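Phage-related conserved hypothetical protein, BB2244 (Bordetella bronchiseptica, PDB 2BDV) is of unknown function but belongs to the SOS response-associated peptidase (SRAP) family, whose studied members cross-link to abasic sites in single-stranded DNA. Local coordinates at residues I95-K106 and P118-F129; G146-A154 and H162-P170. All blocks are in the same frame, centred on the assembly; numbering follows the deposited sequence.

Contact 1. Residues I95-K106 and P118-F129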
loop_
_atom_site.group_PDB
_atom_site.type_symbol
_atom_site.label_atom_id
_atom_site.label_comp_id
_atom_site.label_asym_id
_atom_site.label_seq_id
_atom_site.Cartn_x
_atom_site.Cartn_y
_atom_site.Cartn_z
ATOM N N ILE A 95 -3.439 -8.308 -3.140
ATOM C CA ILE A 95 -4.010 -7.996 -1.835
ATOM C C ILE A 95 -4.355 -6.512 -1.749
ATOM O O ILE A 95 -4.014 -5.722 -2.631
ATOM C CB ILE A 95 -3.014 -8.306 -0.690
ATOM C CG1 ILE A 95 -1.862 -7.294 -0.705
ATOM C CG2 ILE A 95 -2.456 -9.716 -0.847
ATOM C CD1 ILE A 95 -1.056 -7.221 0.601
ATOM N N LEU A 96 -5.030 -6.148 -0.671
ATOM C CA LEU A 96 -5.387 -4.768 -0.428
ATOM C C LEU A 96 -4.809 -4.393 0.931
ATOM O O LEU A 96 -4.772 -5.214 1.847
ATOM C CB LEU A 96 -6.909 -4.593 -0.417
ATOM C CG LEU A 96 -7.580 -4.908 -1.752
ATOM C CD1 LEU A 96 -9.055 -5.187 -1.562
ATOM C CD2 LEU A 96 -7.359 -3.731 -2.705
ATOM N N VAL A 97 -4.330 -3.157 1.041
ATOM C CA VAL A 97 -3.786 -2.648 2.289
ATOM C C VAL A 97 -4.620 -1.443 2.694
ATOM O O VAL A 97 -4.503 -0.364 2.099
ATOM C CB VAL A 97 -2.324 -2.175 2.147
ATOM C CG1 VAL A 97 -1.843 -1.617 3.480
ATOM C CG2 VAL A 97 -1.429 -3.326 1.709
ATOM N N PRO A 98 -5.481 -1.605 3.706
ATOM C CA PRO A 98 -6.319 -0.494 4.157
ATOM C C PRO A 98 -5.488 0.608 4.818
ATOM O O PRO A 98 -4.460 0.334 5.445
ATOM C CB PRO A 98 -7.283 -1.171 5.123
ATOM C CG PRO A 98 -6.482 -2.292 5.666
ATOM C CD PRO A 98 -5.801 -2.834 4.446
ATOM N N ALA A 99 -5.944 1.852 4.664
ATOM C CA ALA A 99 -5.260 3.010 5.224
ATOM C C ALA A 99 -6.135 4.262 5.296
ATOM O O ALA A 99 -6.924 4.553 4.392
ATOM C CB ALA A 99 -4.011 3.311 4.405
ATOM N N ASP A 100 -5.974 5.009 6.378
ATOM C CA ASP A 100 -6.723 6.240 6.564
ATOM C C ASP A 100 -6.004 7.355 5.805
ATOM O O ASP A 100 -6.591 8.390 5.482
ATOM C CB ASP A 100 -6.819 6.529 8.062
ATOM C CG ASP A 100 -7.644 5.480 8.790
ATOM O OD1 ASP A 100 -8.881 5.616 8.819
ATOM O OD2 ASP A 100 -7.067 4.499 9.308
ATOM N N GLY A 101 -4.731 7.109 5.506
ATOM C CA GLY A 101 -3.911 8.070 4.781
ATOM C C GLY A 101 -2.441 7.661 4.725
ATOM O O GLY A 101 -2.067 6.586 5.203
ATOM N N TRP A 102 -1.595 8.506 4.141
ATOM C CA TRP A 102 -0.174 8.194 4.047
ATOM C C TRP A 102 0.652 9.473 4.158
ATOM O O TRP A 102 0.107 10.584 4.127
ATOM C CB TRP A 102 0.133 7.451 2.728
ATOM C CG TRP A 102 0.030 8.286 1.465
ATOM C CD1 TRP A 102 1.050 8.916 0.816
ATOM C CD2 TRP A 102 -1.162 8.597 0.729
ATOM N NE1 TRP A 102 0.574 9.601 -0.278
ATOM C CE2 TRP A 102 -0.781 9.423 -0.358
ATOM C CE3 TRP A 102 -2.518 8.259 0.879
ATOM C CZ2 TRP A 102 -1.701 9.918 -1.289
ATOM C CZ3 TRP A 102 -3.435 8.752 -0.048
ATOM C CH2 TRP A 102 -3.017 9.574 -1.119
ATOM N N TYR A 103 1.965 9.323 4.298
ATOM C CA TYR A 103 2.825 10.486 4.425
ATOM C C TYR A 103 3.825 10.645 3.292
ATOM O O TYR A 103 4.319 9.664 2.746
ATOM C CB TYR A 103 3.610 10.431 5.732
ATOM C CG TYR A 103 2.780 10.222 6.974
ATOM C CD1 TYR A 103 2.372 8.944 7.358
ATOM C CD2 TYR A 103 2.434 11.297 7.784
ATOM C CE1 TYR A 103 1.645 8.743 8.524
ATOM C CE2 TYR A 103 1.708 11.110 8.949
ATOM C CZ TYR A 103 1.318 9.830 9.314
ATOM O OH TYR A 103 0.608 9.651 10.478
ATOM N N GLU A 104 4.110 11.899 2.954
ATOM C CA GLU A 104 5.096 12.253 1.939
ATOM C C GLU A 104 5.865 13.451 2.506
ATOM O O GLU A 104 5.274 14.341 3.111
ATOM C CB GLU A 104 4.430 12.663 0.621
ATOM C CG GLU A 104 3.651 11.562 -0.070
ATOM C CD GLU A 104 2.984 12.043 -1.335
ATOM O OE1 GLU A 104 2.181 11.286 -1.919
ATOM O OE2 GLU A 104 3.268 13.185 -1.748
ATOM N N TRP A 105 7.176 13.466 2.307
ATOM C CA TRP A 105 8.012 14.549 2.795
ATOM C C TRP A 105 8.341 15.527 1.669
ATOM O O TRP A 105 8.809 15.137 0.592
ATOM C CB TRP A 105 9.295 13.980 3.399
ATOM C CG TRP A 105 9.083 13.320 4.731
ATOM C CD1 TRP A 105 9.455 13.802 5.965
ATOM C CD2 TRP A 105 8.433 12.069 4.973
ATOM N NE1 TRP A 105 9.078 12.924 6.954
ATOM C CE2 TRP A 105 8.449 11.852 6.376
ATOM C CE3 TRP A 105 7.837 11.106 4.144
ATOM C CZ2 TRP A 105 7.892 10.712 6.964
ATOM C CZ3 TRP A 105 7.280 9.966 4.734
ATOM C CH2 TRP A 105 7.315 9.783 6.131
ATOM N N LYS A 106 8.084 16.802 1.929
ATOM C CA LYS A 106 8.327 17.852 0.957
ATOM C C LYS A 106 9.699 18.470 1.190
ATOM O O LYS A 106 9.946 19.078 2.226
ATOM C CB LYS A 106 7.242 18.924 1.083
ATOM C CG LYS A 106 7.332 20.055 0.074
ATOM C CD LYS A 106 7.149 19.546 -1.344
ATOM C CE LYS A 106 6.999 20.694 -2.341
ATOM N NZ LYS A 106 5.776 21.517 -2.094
ATOM N N PRO A 118 7.163 16.950 6.578
ATOM C CA PRO A 118 6.233 15.832 6.377
ATOM C C PRO A 118 4.768 16.275 6.237
ATOM O O PRO A 118 4.310 17.167 6.951
ATOM C CB PRO A 118 6.461 14.972 7.625
ATOM C CG PRO A 118 6.831 15.989 8.673
ATOM C CD PRO A 118 7.762 16.912 7.927
ATOM N N TYR A 119 4.044 15.660 5.304
ATOM C CA TYR A 119 2.630 15.971 5.092
ATOM C C TYR A 119 1.794 14.705 5.268
ATOM O O TYR A 119 2.272 13.594 5.018
ATOM C CB TYR A 119 2.385 16.517 3.674
ATOM C CG TYR A 119 2.757 17.966 3.480
ATOM C CD1 TYR A 119 4.084 18.344 3.271
ATOM C CD2 TYR A 119 1.791 18.967 3.557
ATOM C CE1 TYR A 119 4.443 19.684 3.151
ATOM C CE2 TYR A 119 2.139 20.311 3.438
ATOM C CZ TYR A 119 3.468 20.662 3.239
ATOM O OH TYR A 119 3.823 21.994 3.161
ATOM N N TYR A 120 0.552 14.865 5.711
ATOM C CA TYR A 120 -0.347 13.721 5.865
ATOM C C TYR A 120 -1.450 13.892 4.807
ATOM O O TYR A 120 -2.077 14.945 4.743
ATOM C CB TYR A 120 -0.970 13.692 7.274
ATOM C CG TYR A 120 -1.995 12.586 7.453
ATOM C CD1 TYR A 120 -1.630 11.251 7.314
ATOM C CD2 TYR A 120 -3.325 12.876 7.743
ATOM C CE1 TYR A 120 -2.553 10.234 7.455
ATOM C CE2 TYR A 120 -4.271 11.860 7.890
ATOM C CZ TYR A 120 -3.872 10.535 7.744
ATOM O OH TYR A 120 -4.775 9.499 7.888
ATOM N N ILE A 121 -1.655 12.869 3.974
ATOM C CA ILE A 121 -2.663 12.892 2.903
ATOM C C ILE A 121 -3.775 11.899 3.217
ATOM O O ILE A 121 -3.501 10.782 3.648
ATOM C CB ILE A 121 -2.084 12.471 1.505
ATOM C CG1 ILE A 121 -0.895 13.339 1.109
ATOM C CG2 ILE A 121 -3.130 12.655 0.428
ATOM C CD1 ILE A 121 0.388 12.967 1.759
ATOM N N HIS A 122 -5.029 12.289 2.995
ATOM C CA HIS A 122 -6.144 11.380 3.271
ATOM C C HIS A 122 -7.389 11.682 2.439
ATOM O O HIS A 122 -7.436 12.657 1.689
ATOM C CB HIS A 122 -6.496 11.442 4.757
ATOM C CG HIS A 122 -7.102 12.745 5.167
ATOM N ND1 HIS A 122 -8.405 13.083 4.876
ATOM C CD2 HIS A 122 -6.561 13.824 5.781
ATOM C CE1 HIS A 122 -8.641 14.315 5.289
ATOM N NE2 HIS A 122 -7.539 14.787 5.842
ATOM N N GLY A 123 -8.390 10.822 2.581
ATOM C CA GLY A 123 -9.641 10.993 1.871
ATOM C C GLY A 123 -10.764 11.208 2.877
ATOM O O GLY A 123 -10.509 11.569 4.023
ATOM N N ASP A 124 -12.003 10.981 2.443
ATOM C CA ASP A 124 -13.177 11.149 3.289
ATOM C C ASP A 124 -13.553 9.837 3.973
ATOM O O ASP A 124 -14.519 9.774 4.728
ATOM C CB ASP A 124 -14.342 11.663 2.445
ATOM C CG ASP A 124 -14.067 13.040 1.859
ATOM O OD1 ASP A 124 -14.577 13.349 0.759
ATOM O OD2 ASP A 124 -13.343 13.824 2.510
ATOM N N ALA A 125 -12.780 8.792 3.703
ATOM C CA ALA A 125 -13.024 7.477 4.287
ATOM C C ALA A 125 -11.799 6.598 4.071
ATOM O O ALA A 125 -10.913 6.949 3.294
ATOM C CB ALA A 125 -14.254 6.842 3.639
ATOM N N PRO A 126 -11.728 5.448 4.769
ATOM C CA PRO A 126 -10.601 4.517 4.645
ATOM C C PRO A 126 -10.286 4.203 3.188
ATOM O O PRO A 126 -11.190 3.991 2.381
ATOM C CB PRO A 126 -11.086 3.291 5.413
ATOM C CG PRO A 126 -11.890 3.910 6.513
ATOM C CD PRO A 126 -12.690 4.967 5.780
ATOM N N LEU A 127 -9.002 4.164 2.860
ATOM C CA LEU A 127 -8.571 3.900 1.499
ATOM C C LEU A 127 -8.205 2.431 1.298
ATOM O O LEU A 127 -7.768 1.756 2.231
ATOM C CB LEU A 127 -7.368 4.785 1.179
ATOM C CG LEU A 127 -7.461 6.213 1.729
ATOM C CD1 LEU A 127 -6.130 6.896 1.495
ATOM C CD2 LEU A 127 -8.599 6.993 1.068
ATOM N N LEU A 128 -8.382 1.933 0.079
ATOM C CA LEU A 128 -8.048 0.546 -0.208
ATOM C C LEU A 128 -6.887 0.522 -1.195
ATOM O O LEU A 128 -7.102 0.549 -2.410
ATOM C CB LEU A 128 -9.274 -0.187 -0.783
ATOM C CG LEU A 128 -10.574 -0.072 0.036
ATOM C CD1 LEU A 128 -11.708 -0.799 -0.683
ATOM C CD2 LEU A 128 -10.386 -0.640 1.426
ATOM N N PHE A 129 -5.656 0.484 -0.674
ATOM C CA PHE A 129 -4.475 0.470 -1.542
ATOM C C PHE A 129 -4.296 -0.904 -2.158
ATOM O O PHE A 129 -4.408 -1.915 -1.477
ATOM C CB PHE A 129 -3.171 0.836 -0.789
ATOM C CG PHE A 129 -3.146 2.233 -0.215
ATOM C CD1 PHE A 129 -4.042 3.204 -0.648
ATOM C CD2 PHE A 129 -2.229 2.567 0.783
ATOM C CE1 PHE A 129 -4.034 4.477 -0.092
ATOM C CE2 PHE A 129 -2.216 3.834 1.339
ATOM C CZ PHE A 129 -3.119 4.792 0.903
#
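Strands 95-99 and 126-129 run antiparallel with their axes 4.5 Å apart, V97 and A99 forming hydrogen-bonded pairs with F129 and L127; past corners at D100 and D124-A125, W102 and E104 pair likewise with I121 and Y119. Here I121 N meets W102 O at 2.9 Å and an almost straight 173°. W102 spans the two ladders. Its CG lies between the backbone N and the carbonyl carbon (chi1 70°), which brings one indole face against I121 of the hairpin, whose CG2 is 3.8 Å from the six-membered-ring centroid. Beyond the corner, L127 CD1 comes to the ring edge, 3.6 Å from W102 CZ3. F129 CZ approaches W102 CE3 to 3.5 Å, the ring planes being 76° apart, and A99 CB packs on F129. The indole's rotation is fixed by W102 NE1, which donates in the ring plane to E104 OE1 at 2.8 Å; E104 also accepts backbone N-H groups of M158, V159 and D160. In this SRAP domain the hairpin 101-107/116-123 belongs to an antiparallel sheet; across the corners both segments lie in a mixed sheet, as strands 94-99 and 126-133. On the hairpin's other face, Y120 CD1 sits over the Y103 ring toward its rim, 3.7 Å from Y103 CE2. P118 CB makes a CH-pi contact with the five-membered ring of W105, 3.7 Å from its centroid, while W105 NE1 bonds G210 O.

Contact 2. Residues G146-A154 and H162-P170; sequences GFAIVTNDA and HDRRPVALP
R165 O is approached by two groups of the strand: N152 N donates to it at 2.8 Å, nearly in line with the carbonyl bond, and T151 CA adds a CA-H...O contact at 3.2 Å. The matching bond runs the other way, from V167 N to V150 O at 2.8 Å, with the N-H pointing straight at the oxygen (180°). Together they make a single beta bridge between T151 and P166, by which a loop without regular structure is fastened beside V150 and T151. Apolar groups fill in beside these bonds. The V167 and V150 side chains are set obliquely, V167 CG2 lying 3.8 Å from V150 CG1, and P166 CB is 3.8 Å from I149 CG2, those two side by side.

At the far end R164 lays its aliphatic chain against the D153 carboxylate, R164 CD lying 3.2 Å from D153 OD2. This is not a salt bridge, because R164 NE stays 4.6 Å from D153 OD2; that oxygen pairs instead with K75. D153 OD1 is held by T151 OG1 at 2.8 Å, a bond made possible by the threonine chi1 of 52°, which leaves CG2 to touch R164 O. R165 NE and NH1 bond G156 O and G157 O of the intervening loop, while D163 OD2 accepts R164 N and the backbone N of C2, the residue type that makes the DNA link in studied SRAP proteins, so this loop probably borders that site. Strand 147-151 itself lies between strands 73-75 and 126-133; the bridged loop packs P166 on F129 and L169 on A130, then leads into helix 171-178.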
loop_
_atom_site.group_PDB
_atom_site.type_symbol
_atom_site.label_atom_id
_atom_site.label_comp_id
_atom_site.label_asym_id
_atom_site.label_seq_id
_atom_site.Cartn_x
_atom_site.Cartn_y
_atom_site.Cartn_z
ATOM N N GLY A 146 7.269 -10.715 1.803
ATOM C CA GLY A 146 6.690 -9.406 2.072
ATOM C C GLY A 146 5.927 -8.851 0.879
ATOM O O GLY A 146 5.973 -9.424 -0.208
ATOM N N PHE A 147 5.220 -7.738 1.064
ATOM C CA PHE A 147 4.461 -7.155 -0.040
ATOM C C PHE A 147 4.901 -5.735 -0.374
ATOM O O PHE A 147 5.676 -5.132 0.361
ATOM C CB PHE A 147 2.954 -7.158 0.269
ATOM C CG PHE A 147 2.544 -6.217 1.375
ATOM C CD1 PHE A 147 2.349 -6.687 2.668
ATOM C CD2 PHE A 147 2.327 -4.862 1.117
ATOM C CE1 PHE A 147 1.939 -5.830 3.693
ATOM C CE2 PHE A 147 1.916 -3.988 2.138
ATOM C CZ PHE A 147 1.721 -4.475 3.430
ATOM N N ALA A 148 4.420 -5.219 -1.501
ATOM C CA ALA A 148 4.721 -3.851 -1.903
ATOM C C ALA A 148 3.385 -3.165 -2.251
ATOM O O ALA A 148 2.455 -3.819 -2.732
ATOM C CB ALA A 148 5.654 -3.846 -3.109
ATOM N N ILE A 149 3.275 -1.865 -1.986
ATOM C CA ILE A 149 2.055 -1.130 -2.320
ATOM C C ILE A 149 2.163 -0.715 -3.788
ATOM O O ILE A 149 3.195 -0.199 -4.199
ATOM C CB ILE A 149 1.892 0.170 -1.471
ATOM C CG1 ILE A 149 1.878 -0.163 0.020
ATOM C CG2 ILE A 149 0.584 0.875 -1.821
ATOM C CD1 ILE A 149 0.937 -1.293 0.355
ATOM N N VAL A 150 1.122 -0.958 -4.584
ATOM C CA VAL A 150 1.161 -0.556 -5.997
ATOM C C VAL A 150 1.102 0.969 -6.035
ATOM O O VAL A 150 0.179 1.566 -5.486
ATOM C CB VAL A 150 -0.031 -1.092 -6.797
ATOM C CG1 VAL A 150 0.045 -0.584 -8.238
ATOM C CG2 VAL A 150 -0.044 -2.609 -6.765
ATOM N N THR A 151 2.094 1.580 -6.679
ATOM C CA THR A 151 2.203 3.031 -6.792
ATOM C C THR A 151 2.150 3.533 -8.246
ATOM O O THR A 151 2.526 2.824 -9.182
ATOM C CB THR A 151 3.524 3.520 -6.170
ATOM O OG1 THR A 151 4.611 2.767 -6.725
ATOM C CG2 THR A 151 3.509 3.327 -4.652
ATOM N N ASN A 152 1.707 4.775 -8.414
ATOM C CA ASN A 152 1.601 5.394 -9.725
ATOM C C ASN A 152 2.740 6.380 -9.887
ATOM O O ASN A 152 2.547 7.597 -9.796
ATOM C CB ASN A 152 0.269 6.126 -9.843
ATOM C CG ASN A 152 -0.044 6.547 -11.262
ATOM O OD1 ASN A 152 -1.104 7.110 -11.525
ATOM N ND2 ASN A 152 0.878 6.277 -12.185
ATOM N N ASP A 153 3.930 5.846 -10.129
ATOM C CA ASP A 153 5.136 6.653 -10.276
ATOM C C ASP A 153 5.015 7.803 -11.273
ATOM O O ASP A 153 5.511 8.903 -11.021
ATOM C CB ASP A 153 6.306 5.737 -10.651
ATOM C CG ASP A 153 6.640 4.738 -9.550
ATOM O OD1 ASP A 153 5.698 4.218 -8.907
ATOM O OD2 ASP A 153 7.843 4.464 -9.331
ATOM N N ALA A 154 4.347 7.551 -12.395
ATOM C CA ALA A 154 4.174 8.565 -13.432
ATOM C C ALA A 154 3.687 9.914 -12.900
ATOM O O ALA A 154 4.081 10.965 -13.407
ATOM C CB ALA A 154 3.209 8.052 -14.498
ATOM N N HIS A 162 8.828 13.718 -5.965
ATOM C CA HIS A 162 9.824 12.655 -6.026
ATOM C C HIS A 162 9.327 11.363 -5.374
ATOM O O HIS A 162 10.032 10.347 -5.359
ATOM C CB HIS A 162 11.120 13.106 -5.344
ATOM C CG HIS A 162 11.907 14.103 -6.138
ATOM N ND1 HIS A 162 11.313 15.107 -6.871
ATOM C CD2 HIS A 162 13.243 14.270 -6.285
ATOM C CE1 HIS A 162 12.249 15.851 -7.435
ATOM N NE2 HIS A 162 13.428 15.364 -7.095
ATOM N N ASP A 163 8.120 11.400 -4.820
ATOM C CA ASP A 163 7.567 10.215 -4.177
ATOM C C ASP A 163 6.658 9.490 -5.158
ATOM O O ASP A 163 6.526 9.888 -6.318
ATOM C CB ASP A 163 6.798 10.601 -2.905
ATOM C CG ASP A 163 6.837 9.506 -1.837
ATOM O OD1 ASP A 163 6.939 9.854 -0.640
ATOM O OD2 ASP A 163 6.754 8.303 -2.185
ATOM N N ARG A 164 6.030 8.427 -4.684
ATOM C CA ARG A 164 5.160 7.619 -5.520
ATOM C C ARG A 164 3.819 7.431 -4.832
ATOM O O ARG A 164 3.721 6.715 -3.838
ATOM C CB ARG A 164 5.838 6.268 -5.762
ATOM C CG ARG A 164 7.194 6.386 -6.460
ATOM C CD ARG A 164 8.072 5.171 -6.200
ATOM N NE ARG A 164 8.778 5.294 -4.930
ATOM C CZ ARG A 164 9.820 6.100 -4.728
ATOM N NH1 ARG A 164 10.402 6.158 -3.538
ATOM N NH2 ARG A 164 10.297 6.837 -5.724
ATOM N N ARG A 165 2.780 8.065 -5.358
ATOM C CA ARG A 165 1.469 7.948 -4.738
ATOM C C ARG A 165 0.916 6.539 -4.881
ATOM O O ARG A 165 1.079 5.894 -5.912
ATOM C CB ARG A 165 0.490 8.950 -5.345
ATOM C CG ARG A 165 -0.014 8.577 -6.721
ATOM C CD ARG A 165 -0.899 9.676 -7.267
ATOM N NE ARG A 165 -0.156 10.923 -7.446
ATOM C CZ ARG A 165 -0.689 12.048 -7.910
ATOM N NH1 ARG A 165 0.066 13.129 -8.046
ATOM N NH2 ARG A 165 -1.978 12.090 -8.234
ATOM N N PRO A 166 0.256 6.040 -3.830
ATOM C CA PRO A 166 -0.329 4.696 -3.834
ATOM C C PRO A 166 -1.633 4.640 -4.620
ATOM O O PRO A 166 -2.456 5.548 -4.540
ATOM C CB PRO A 166 -0.541 4.415 -2.352
ATOM C CG PRO A 166 -0.923 5.771 -1.829
ATOM C CD PRO A 166 0.108 6.670 -2.504
ATOM N N VAL A 167 -1.820 3.574 -5.385
ATOM C CA VAL A 167 -3.033 3.424 -6.171
ATOM C C VAL A 167 -4.188 2.995 -5.272
ATOM O O VAL A 167 -4.229 1.860 -4.807
ATOM C CB VAL A 167 -2.836 2.377 -7.288
ATOM C CG1 VAL A 167 -4.129 2.198 -8.077
ATOM C CG2 VAL A 167 -1.708 2.813 -8.208
ATOM N N ALA A 168 -5.113 3.913 -5.014
ATOM C CA ALA A 168 -6.266 3.602 -4.186
ATOM C C ALA A 168 -7.413 3.214 -5.108
ATOM O O ALA A 168 -7.655 3.867 -6.126
ATOM C CB ALA A 168 -6.657 4.808 -3.332
ATOM N N LEU A 169 -8.130 2.158 -4.741
ATOM C CA LEU A 169 -9.229 1.670 -5.554
ATOM C C LEU A 169 -10.605 1.831 -4.916
ATOM O O LEU A 169 -10.747 1.811 -3.696
ATOM C CB LEU A 169 -9.022 0.185 -5.863
ATOM C CG LEU A 169 -7.744 -0.301 -6.553
ATOM C CD1 LEU A 169 -7.703 -1.811 -6.447
ATOM C CD2 LEU A 169 -7.699 0.146 -8.014
ATOM N N PRO A 170 -11.644 2.003 -5.749
ATOM C CA PRO A 170 -13.006 2.145 -5.222
ATOM C C PRO A 170 -13.369 0.759 -4.661
ATOM O O PRO A 170 -12.813 -0.255 -5.094
ATOM C CB PRO A 170 -13.834 2.478 -6.467
ATOM C CG PRO A 170 -12.838 3.101 -7.407
ATOM C CD PRO A 170 -11.610 2.251 -7.201
#

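In the fold
Following the chain, contact 1 closes first, with 11 residues between its segments, and contact 2 opens afterwards and closes over seven; the two are in series, neither enclosing nor crossing the other. Contact 1 spans both main sheets, since strands 94-99 and 126-133 belong to the mixed sheet and 101-107 and 116-123 to the antiparallel one. Strand 126-133 is followed in the chain by 147-151, its neighbour in the mixed sheet, which carries contact 2. The centres lie about 10 Å apart and the contacts touch: V97 CG2 packs on I149 CD1 at 3.4 Å, W102 CE2 meets P166 CD at 3.6 Å, and L169 N probably bonds L128 O.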